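Local coordinates for cytochrome P450 monooxygenase (Rhodococcus sp. ECU0066, PDB 6KBH), which probably acts as a self-sufficient cytochrome P450 monooxygenase, carrying heme, flavin mononucleotide and a [2Fe-2S] cluster on one polypeptide, at residues Gly481-Ser484 against Leu490-Thr493; Trp505-His510 against Ala595-Ala600. All coordinates share one frame; numbering follows the deposited sequence.

Overall arrangement
Both contacts lie in the reductase part of the chain, well away from its centre, with about 20 Å between their centres and no touch. Interaction 1 joins neighbouring strands of the antiparallel sheet of the flavin domain; interaction 2 reaches from a loop of that domain to helix 588-601, which flanks the adjoining parallel sheet. They share no element, and their chemistry differs accordingly. Main-chain hydrogen bonds carry the first, with leucine and isoleucine on one face. The second is a small meeting of one alanine with one glutamine. Each mixes buried and accessible residues: Leu491 and Ile492 are buried in interaction 1, Ala507 in interaction 2.

Interaction 1: residues Gly481-Ser484 against Leu490-Thr493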
ATOM      1  N   GLY A 481     -27.085 -12.623  11.244  1.00 90.49           N
ATOM      2  CA  GLY A 481     -28.188 -13.423  10.755  1.00 92.29           C
ATOM      3  C   GLY A 481     -28.219 -13.645   9.257  1.00 94.58           C
ATOM      4  O   GLY A 481     -27.896 -12.744   8.476  1.00 90.11           O
ATOM      5  N   LEU A 482     -28.614 -14.853   8.853  1.00 93.79           N
ATOM      6  CA  LEU A 482     -28.811 -15.218   7.455  1.00 90.73           C
ATOM      7  C   LEU A 482     -30.272 -15.592   7.259  1.00 90.71           C
ATOM      8  O   LEU A 482     -30.772 -16.499   7.928  1.00 85.79           O
ATOM      9  CB  LEU A 482     -27.921 -16.395   7.047  1.00 90.82           C
ATOM     10  CG  LEU A 482     -26.407 -16.232   7.098  1.00 87.64           C
ATOM     11  CD1 LEU A 482     -26.052 -14.816   6.702  1.00 90.48           C
ATOM     12  CD2 LEU A 482     -25.853 -16.589   8.462  1.00 91.54           C
ATOM     13  N   GLU A 483     -30.948 -14.907   6.338  1.00 87.79           N
ATOM     14  CA  GLU A 483     -32.356 -15.162   6.064  1.00 91.40           C
ATOM     15  C   GLU A 483     -32.554 -15.403   4.575  1.00 97.23           C
ATOM     16  O   GLU A 483     -32.030 -14.653   3.744  1.00 97.72           O
ATOM     17  CB  GLU A 483     -33.233 -13.996   6.530  1.00 90.16           C
ATOM     18  CG  GLU A 483     -34.697 -14.135   6.132  1.00 94.78           C
ATOM     19  CD  GLU A 483     -35.570 -13.036   6.707  1.00104.29           C
ATOM     20  OE1 GLU A 483     -35.067 -12.243   7.531  1.00107.27           O
ATOM     21  OE2 GLU A 483     -36.761 -12.966   6.336  1.00104.50           O
ATOM     22  N   SER A 484     -33.308 -16.448   4.244  1.00101.44           N
ATOM     23  CA  SER A 484     -33.671 -16.750   2.863  1.00 94.74           C
ATOM     24  C   SER A 484     -34.970 -16.022   2.536  1.00 83.92           C
ATOM     25  O   SER A 484     -36.020 -16.320   3.116  1.00 88.96           O
ATOM     26  CB  SER A 484     -33.812 -18.257   2.662  1.00 95.45           C
ATOM     27  OG  SER A 484     -34.531 -18.554   1.479  1.00109.34           O
ATOM     28  N   LEU A 490     -29.797 -14.877  -0.231  1.00101.57           N
ATOM     29  CA  LEU A 490     -29.685 -14.655   1.209  1.00 97.66           C
ATOM     30  C   LEU A 490     -29.912 -13.189   1.530  1.00 87.75           C
ATOM     31  O   LEU A 490     -29.602 -12.305   0.734  1.00 94.14           O
ATOM     32  CB  LEU A 490     -28.311 -15.023   1.790  1.00 90.00           C
ATOM     33  CG  LEU A 490     -27.666 -16.401   1.784  1.00 93.64           C
ATOM     34  CD1 LEU A 490     -28.536 -17.458   2.458  1.00 96.84           C
ATOM     35  CD2 LEU A 490     -27.345 -16.744   0.384  1.00107.62           C
ATOM     36  N   LEU A 491     -30.419 -12.940   2.725  1.00 93.28           N
ATOM     37  CA  LEU A 491     -30.377 -11.619   3.334  1.00 89.69           C
ATOM     38  C   LEU A 491     -29.400 -11.683   4.502  1.00 87.88           C
ATOM     39  O   LEU A 491     -29.651 -12.380   5.494  1.00 90.87           O
ATOM     40  CB  LEU A 491     -31.760 -11.168   3.793  1.00 82.12           C
ATOM     41  CG  LEU A 491     -31.793  -9.721   4.298  1.00 84.59           C
ATOM     42  CD1 LEU A 491     -31.429  -8.742   3.188  1.00 86.13           C
ATOM     43  CD2 LEU A 491     -33.141  -9.371   4.907  1.00 82.54           C
ATOM     44  N   ILE A 492     -28.291 -10.960   4.390  1.00 88.06           N
ATOM     45  CA  ILE A 492     -27.248 -10.965   5.409  1.00 93.50           C
ATOM     46  C   ILE A 492     -27.404  -9.730   6.283  1.00 86.67           C
ATOM     47  O   ILE A 492     -27.564  -8.612   5.773  1.00 81.49           O
ATOM     48  CB  ILE A 492     -25.846 -11.015   4.779  1.00 88.51           C
ATOM     49  CG1 ILE A 492     -25.716 -12.218   3.852  1.00 92.12           C
ATOM     50  CG2 ILE A 492     -24.789 -11.084   5.858  1.00 82.08           C
ATOM     51  CD1 ILE A 492     -24.393 -12.270   3.134  1.00 88.76           C
ATOM     52  N   THR A 493     -27.367  -9.932   7.596  1.00 82.34           N
ATOM     53  CA  THR A 493     -27.373  -8.848   8.568  1.00 89.46           C
ATOM     54  C   THR A 493     -25.964  -8.714   9.134  1.00 92.24           C
ATOM     55  O   THR A 493     -25.456  -9.643   9.771  1.00 86.42           O
ATOM     56  CB  THR A 493     -28.379  -9.115   9.685  1.00 88.45           C
ATOM     57  OG1 THR A 493     -28.335 -10.500  10.037  1.00 95.09           O
ATOM     58  CG2 THR A 493     -29.780  -8.777   9.230  1.00 82.03           C
TER
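The carbonyl oxygen of Gly481 is gripped twice by one residue of the partner strand. Thr493 N reaches Gly481 O at 3.0 Å, lying in the carbonyl plane with a C=O...N angle of 157°. The hydroxyl comes from the flank: Thr493 OG1 is 2.8 Å from Gly481 O, with a C=O...O angle of only 101° and a modest tilt out of the plane. A chi1 of 40° sets OG1 between the threonine's own backbone N and carbonyl carbon and turns it back toward the glycine.

Farther along, Glu483 and Leu491 form an antiparallel hydrogen-bonded pair. Glu483 N donates to Leu491 O at 3.0 Å, and Leu491 N returns a bond to Glu483 O at 2.6 Å. These two segments belong to the beta hairpin of strands 475-486 and 489-496, within the six-stranded antiparallel sheet of a ferredoxin-reductase-type flavin domain. Strand 533-536 continues the sheet beyond Leu491 and Ile492.

Leu482 and Ile492, a non-hydrogen-bonded pair, send their side chains the same way and lie side by side. The CD1 branch of Leu482 does the touching, 3.9 Å from Ile492 CG1 and 4.0 Å from Ile492 CG2, so it rests against both branches at once. Leu490 shares this face, and helix 547-554 packs against it through His552 on Leu490 and Ile551 on Ile492. On the other face, the CB atoms of Glu483 and Leu491 stand 4.2 Å apart; the glutamate then runs out extended from an exposed position, while Leu491 is buried against Gln535 and Ala537.

Interaction 2: residues Trp505-His510 against Ala595-Ala600; sequences WSAGSH and ADQVKA. With FMN (flavin mononucleotide), chain B.
Ala507 meets helix 588-601 through its methyl group, which lies 3.5 Å from Gln597 CG and 3.6 Å from Gln597 CD. With chi1 at -53°, the glutamine's CG stands beside its own backbone N, and a bend at the next bond brings the amide group up to the loop, close to the backbone N of Ala507. Ala507 is the buried, close-packed part of the contact: the same methyl also touches Ala593 and Met594 of the helix. Replacing Gln597 with an alanine would probably open a gap beside the Ala507 methyl, leaving its packing on the helix to Ala593 and Met594.

The periphery is much looser. Ser506, partly exposed, comes only near the end of the Gln597 side chain, through its CB. Lys599 and Ala600, farther along the helix, are exposed; Lys599 forms a salt bridge with Asp626 and Asp596 one with Arg622. Val598, by contrast, is buried against Tyr579 and Phe581 of the parallel sheet.

A type II beta turn from Ser506 to Ser509 gives the loop its shape, with Gly508 at the third position. Beyond it the chain enters strand 510-515, where His510 joins the flavin pocket: its CB is 3.5 Å from FMN O4, and its ring meets His569 edge-to-face. The loop thus runs on to the flavin at His510, while its contact with the helix bridges the flavin-binding domain and the neighbouring nucleotide-binding-like domain, consistent with the two-domain layout of the ferredoxin reductase family.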
ATOM      1  N   TRP A 505     -25.637   6.543   5.001  1.00 99.67           N
ATOM      2  CA  TRP A 505     -25.581   6.188   3.591  1.00 99.67           C
ATOM      3  C   TRP A 505     -26.910   6.521   2.933  1.00 94.23           C
ATOM      4  O   TRP A 505     -27.974   6.300   3.519  1.00 95.38           O
ATOM      5  CB  TRP A 505     -25.249   4.700   3.395  1.00 97.16           C
ATOM      6  CG  TRP A 505     -26.154   3.764   4.138  1.00 99.41           C
ATOM      7  CD1 TRP A 505     -25.983   3.292   5.409  1.00 97.42           C
ATOM      8  CD2 TRP A 505     -27.367   3.176   3.651  1.00 99.41           C
ATOM      9  NE1 TRP A 505     -27.018   2.451   5.743  1.00104.28           N
ATOM     10  CE2 TRP A 505     -27.881   2.363   4.683  1.00101.11           C
ATOM     11  CE3 TRP A 505     -28.071   3.259   2.445  1.00 92.21           C
ATOM     12  CZ2 TRP A 505     -29.063   1.638   4.543  1.00100.03           C
ATOM     13  CZ3 TRP A 505     -29.245   2.540   2.310  1.00 93.97           C
ATOM     14  CH2 TRP A 505     -29.730   1.741   3.352  1.00 95.58           C
ATOM     15  N   SER A 506     -26.839   7.069   1.725  1.00 85.80           N
ATOM     16  CA  SER A 506     -28.025   7.363   0.942  1.00 96.66           C
ATOM     17  C   SER A 506     -28.376   6.167   0.059  1.00101.76           C
ATOM     18  O   SER A 506     -27.641   5.180  -0.016  1.00 99.60           O
ATOM     19  CB  SER A 506     -27.812   8.625   0.105  1.00 98.55           C
ATOM     20  OG  SER A 506     -26.617   8.541  -0.650  1.00105.88           O
ATOM     21  N   ALA A 507     -29.520   6.255  -0.609  1.00 99.96           N
ATOM     22  CA  ALA A 507     -29.990   5.130  -1.402  1.00 99.48           C
ATOM     23  C   ALA A 507     -29.099   4.895  -2.616  1.00102.92           C
ATOM     24  O   ALA A 507     -28.525   5.826  -3.190  1.00104.41           O
ATOM     25  CB  ALA A 507     -31.423   5.356  -1.858  1.00104.05           C
ATOM     26  N   GLY A 508     -29.004   3.628  -3.012  1.00102.17           N
ATOM     27  CA  GLY A 508     -28.132   3.217  -4.087  1.00100.70           C
ATOM     28  C   GLY A 508     -26.730   2.862  -3.652  1.00 97.47           C
ATOM     29  O   GLY A 508     -25.980   2.280  -4.448  1.00 94.00           O
ATOM     30  N   SER A 509     -26.354   3.185  -2.417  1.00 99.62           N
ATOM     31  CA  SER A 509     -25.014   2.888  -1.934  1.00100.26           C
ATOM     32  C   SER A 509     -24.797   1.384  -1.820  1.00 96.72           C
ATOM     33  O   SER A 509     -25.732   0.604  -1.618  1.00 98.28           O
ATOM     34  CB  SER A 509     -24.765   3.550  -0.577  1.00 95.72           C
ATOM     35  OG  SER A 509     -25.249   4.880  -0.551  1.00103.52           O
ATOM     36  N   HIS A 510     -23.537   0.986  -1.947  1.00 95.26           N
ATOM     37  CA  HIS A 510     -23.116  -0.401  -1.875  1.00 93.30           C
ATOM     38  C   HIS A 510     -21.963  -0.512  -0.888  1.00 93.92           C
ATOM     39  O   HIS A 510     -21.506   0.484  -0.322  1.00 90.98           O
ATOM     40  CB  HIS A 510     -22.682  -0.912  -3.251  1.00 94.04           C
ATOM     41  CG  HIS A 510     -21.627  -0.066  -3.891  1.00100.33           C
ATOM     42  ND1 HIS A 510     -21.925   0.942  -4.782  1.00101.67           N
ATOM     43  CD2 HIS A 510     -20.279  -0.061  -3.753  1.00103.51           C
ATOM     44  CE1 HIS A 510     -20.806   1.522  -5.176  1.00101.08           C
ATOM     45  NE2 HIS A 510     -19.793   0.932  -4.568  1.00104.57           N
ATOM     46  N   ALA A 595     -36.737   3.785  -3.426  1.00107.36           N
ATOM     47  CA  ALA A 595     -38.176   3.899  -3.228  1.00109.43           C
ATOM     48  C   ALA A 595     -38.496   4.398  -1.824  1.00111.83           C
ATOM     49  O   ALA A 595     -39.450   5.160  -1.629  1.00115.74           O
ATOM     50  CB  ALA A 595     -38.849   2.552  -3.488  1.00103.92           C
ATOM     51  N   ASP A 596     -37.700   3.987  -0.835  1.00108.02           N
ATOM     52  CA  ASP A 596     -37.971   4.383   0.543  1.00112.56           C
ATOM     53  C   ASP A 596     -37.639   5.852   0.781  1.00119.26           C
ATOM     54  O   ASP A 596     -38.397   6.552   1.468  1.00118.09           O
ATOM     55  CB  ASP A 596     -37.199   3.486   1.509  1.00116.42           C
ATOM     56  CG  ASP A 596     -37.785   2.090   1.601  1.00107.62           C
ATOM     57  OD1 ASP A 596     -38.935   1.898   1.156  1.00112.77           O
ATOM     58  OD2 ASP A 596     -37.101   1.190   2.130  1.00109.82           O
ATOM     59  N   GLN A 597     -36.512   6.337   0.241  1.00117.59           N
ATOM     60  CA  GLN A 597     -36.204   7.764   0.338  1.00117.23           C
ATOM     61  C   GLN A 597     -37.365   8.610  -0.166  1.00119.43           C
ATOM     62  O   GLN A 597     -37.747   9.601   0.464  1.00119.15           O
ATOM     63  CB  GLN A 597     -34.938   8.120  -0.453  1.00109.56           C
ATOM     64  CG  GLN A 597     -33.688   7.324  -0.149  1.00119.56           C
ATOM     65  CD  GLN A 597     -32.466   8.220   0.035  1.00111.26           C
ATOM     66  OE1 GLN A 597     -32.278   8.819   1.093  1.00103.55           O
ATOM     67  NE2 GLN A 597     -31.670   8.362  -1.015  1.00115.28           N
ATOM     68  N   VAL A 598     -37.948   8.218  -1.300  1.00116.85           N
ATOM     69  CA  VAL A 598     -38.968   9.038  -1.937  1.00113.38           C
ATOM     70  C   VAL A 598     -40.284   8.978  -1.172  1.00120.86           C
ATOM     71  O   VAL A 598     -41.037   9.956  -1.154  1.00118.81           O
ATOM     72  CB  VAL A 598     -39.147   8.614  -3.403  1.00119.04           C
ATOM     73  CG1 VAL A 598     -40.220   9.449  -4.074  1.00123.29           C
ATOM     74  CG2 VAL A 598     -37.831   8.746  -4.152  1.00109.53           C
ATOM     75  N   LYS A 599     -40.593   7.851  -0.530  1.00120.95           N
ATOM     76  CA  LYS A 599     -41.788   7.822   0.305  1.00120.31           C
ATOM     77  C   LYS A 599     -41.627   8.724   1.519  1.00121.96           C
ATOM     78  O   LYS A 599     -42.615   9.278   2.011  1.00122.19           O
ATOM     79  CB  LYS A 599     -42.126   6.384   0.712  1.00112.50           C
ATOM     80  CG  LYS A 599     -41.631   5.916   2.074  1.00114.13           C
ATOM     81  CD  LYS A 599     -42.587   4.854   2.606  1.00113.81           C
ATOM     82  CE  LYS A 599     -42.130   4.247   3.918  1.00111.68           C
ATOM     83  NZ  LYS A 599     -43.152   3.287   4.418  1.00111.77           N
ATOM     84  N   ALA A 600     -40.402   8.852   1.995  1.00119.91           N
ATOM     85  CA  ALA A 600     -40.078   9.725   3.094  1.00115.71           C
ATOM     86  C   ALA A 600     -40.205  11.150   2.690  1.00118.24           C
ATOM     87  O   ALA A 600     -40.693  11.986   3.440  1.00121.31           O
ATOM     88  CB  ALA A 600     -38.671   9.479   3.548  1.00114.32           C
TER
HETATM   89  N1  FMN B 801     -21.970  -5.232  -8.421  1.00106.63           N
HETATM   90  C2  FMN B 801     -21.538  -3.966  -8.518  1.00107.64           C
HETATM   91  O2  FMN B 801     -20.550  -3.710  -9.279  1.00111.58           O
HETATM   92  N3  FMN B 801     -22.107  -2.960  -7.840  1.00107.30           N
HETATM   93  C4  FMN B 801     -23.153  -3.227  -7.033  1.00104.56           C
HETATM   94  O4  FMN B 801     -23.748  -2.228  -6.336  1.00112.62           O
HETATM   95  C4A FMN B 801     -23.626  -4.533  -6.915  1.00103.67           C
HETATM   96  N5  FMN B 801     -24.668  -4.784  -6.106  1.00 98.03           N
HETATM   97  C5A FMN B 801     -25.108  -6.043  -5.998  1.00 96.99           C
HETATM   98  C6  FMN B 801     -26.184  -6.269  -5.159  1.00 91.54           C
HETATM   99  C7  FMN B 801     -26.680  -7.543  -5.012  1.00 95.05           C
HETATM  100  C7M FMN B 801     -27.879  -7.652  -4.038  1.00 95.25           C
HETATM  101  C8  FMN B 801     -26.112  -8.618  -5.706  1.00 91.05           C
HETATM  102  C8M FMN B 801     -26.621 -10.039  -5.570  1.00 76.38           C
HETATM  103  C9  FMN B 801     -25.040  -8.386  -6.561  1.00 91.87           C
HETATM  104  C9A FMN B 801     -24.519  -7.096  -6.705  1.00 94.17           C
HETATM  105  N10 FMN B 801     -23.474  -6.839  -7.523  1.00 95.39           N
HETATM  106  C10 FMN B 801     -23.017  -5.560  -7.630  1.00104.29           C
HETATM  107  C1' FMN B 801     -22.777  -7.924  -8.283  1.00 93.64           C
HETATM  108  C2' FMN B 801     -21.706  -8.598  -7.463  1.00101.02           C
HETATM  109  O2' FMN B 801     -20.632  -7.796  -7.187  1.00 95.40           O
HETATM  110  C3' FMN B 801     -21.207  -9.847  -8.144  1.00 99.96           C
HETATM  111  O3' FMN B 801     -20.729  -9.631  -9.445  1.00104.56           O
HETATM  112  C4' FMN B 801     -22.291 -10.947  -8.148  1.00103.12           C
HETATM  113  O4' FMN B 801     -23.004 -11.201  -6.998  1.00102.38           O
HETATM  114  C5' FMN B 801     -21.681 -12.346  -8.462  1.00101.05           C
HETATM  115  O5' FMN B 801     -20.415 -12.676  -7.837  1.00103.68           O
HETATM  116  P   FMN B 801     -19.593 -13.883  -8.413  1.00 96.66           P
HETATM  117  O1P FMN B 801     -18.135 -13.723  -8.067  1.00 98.48           O
HETATM  118  O2P FMN B 801     -20.064 -15.179  -7.832  1.00 99.14           O
HETATM  119  O3P FMN B 801     -19.788 -13.896  -9.897  1.00112.24           O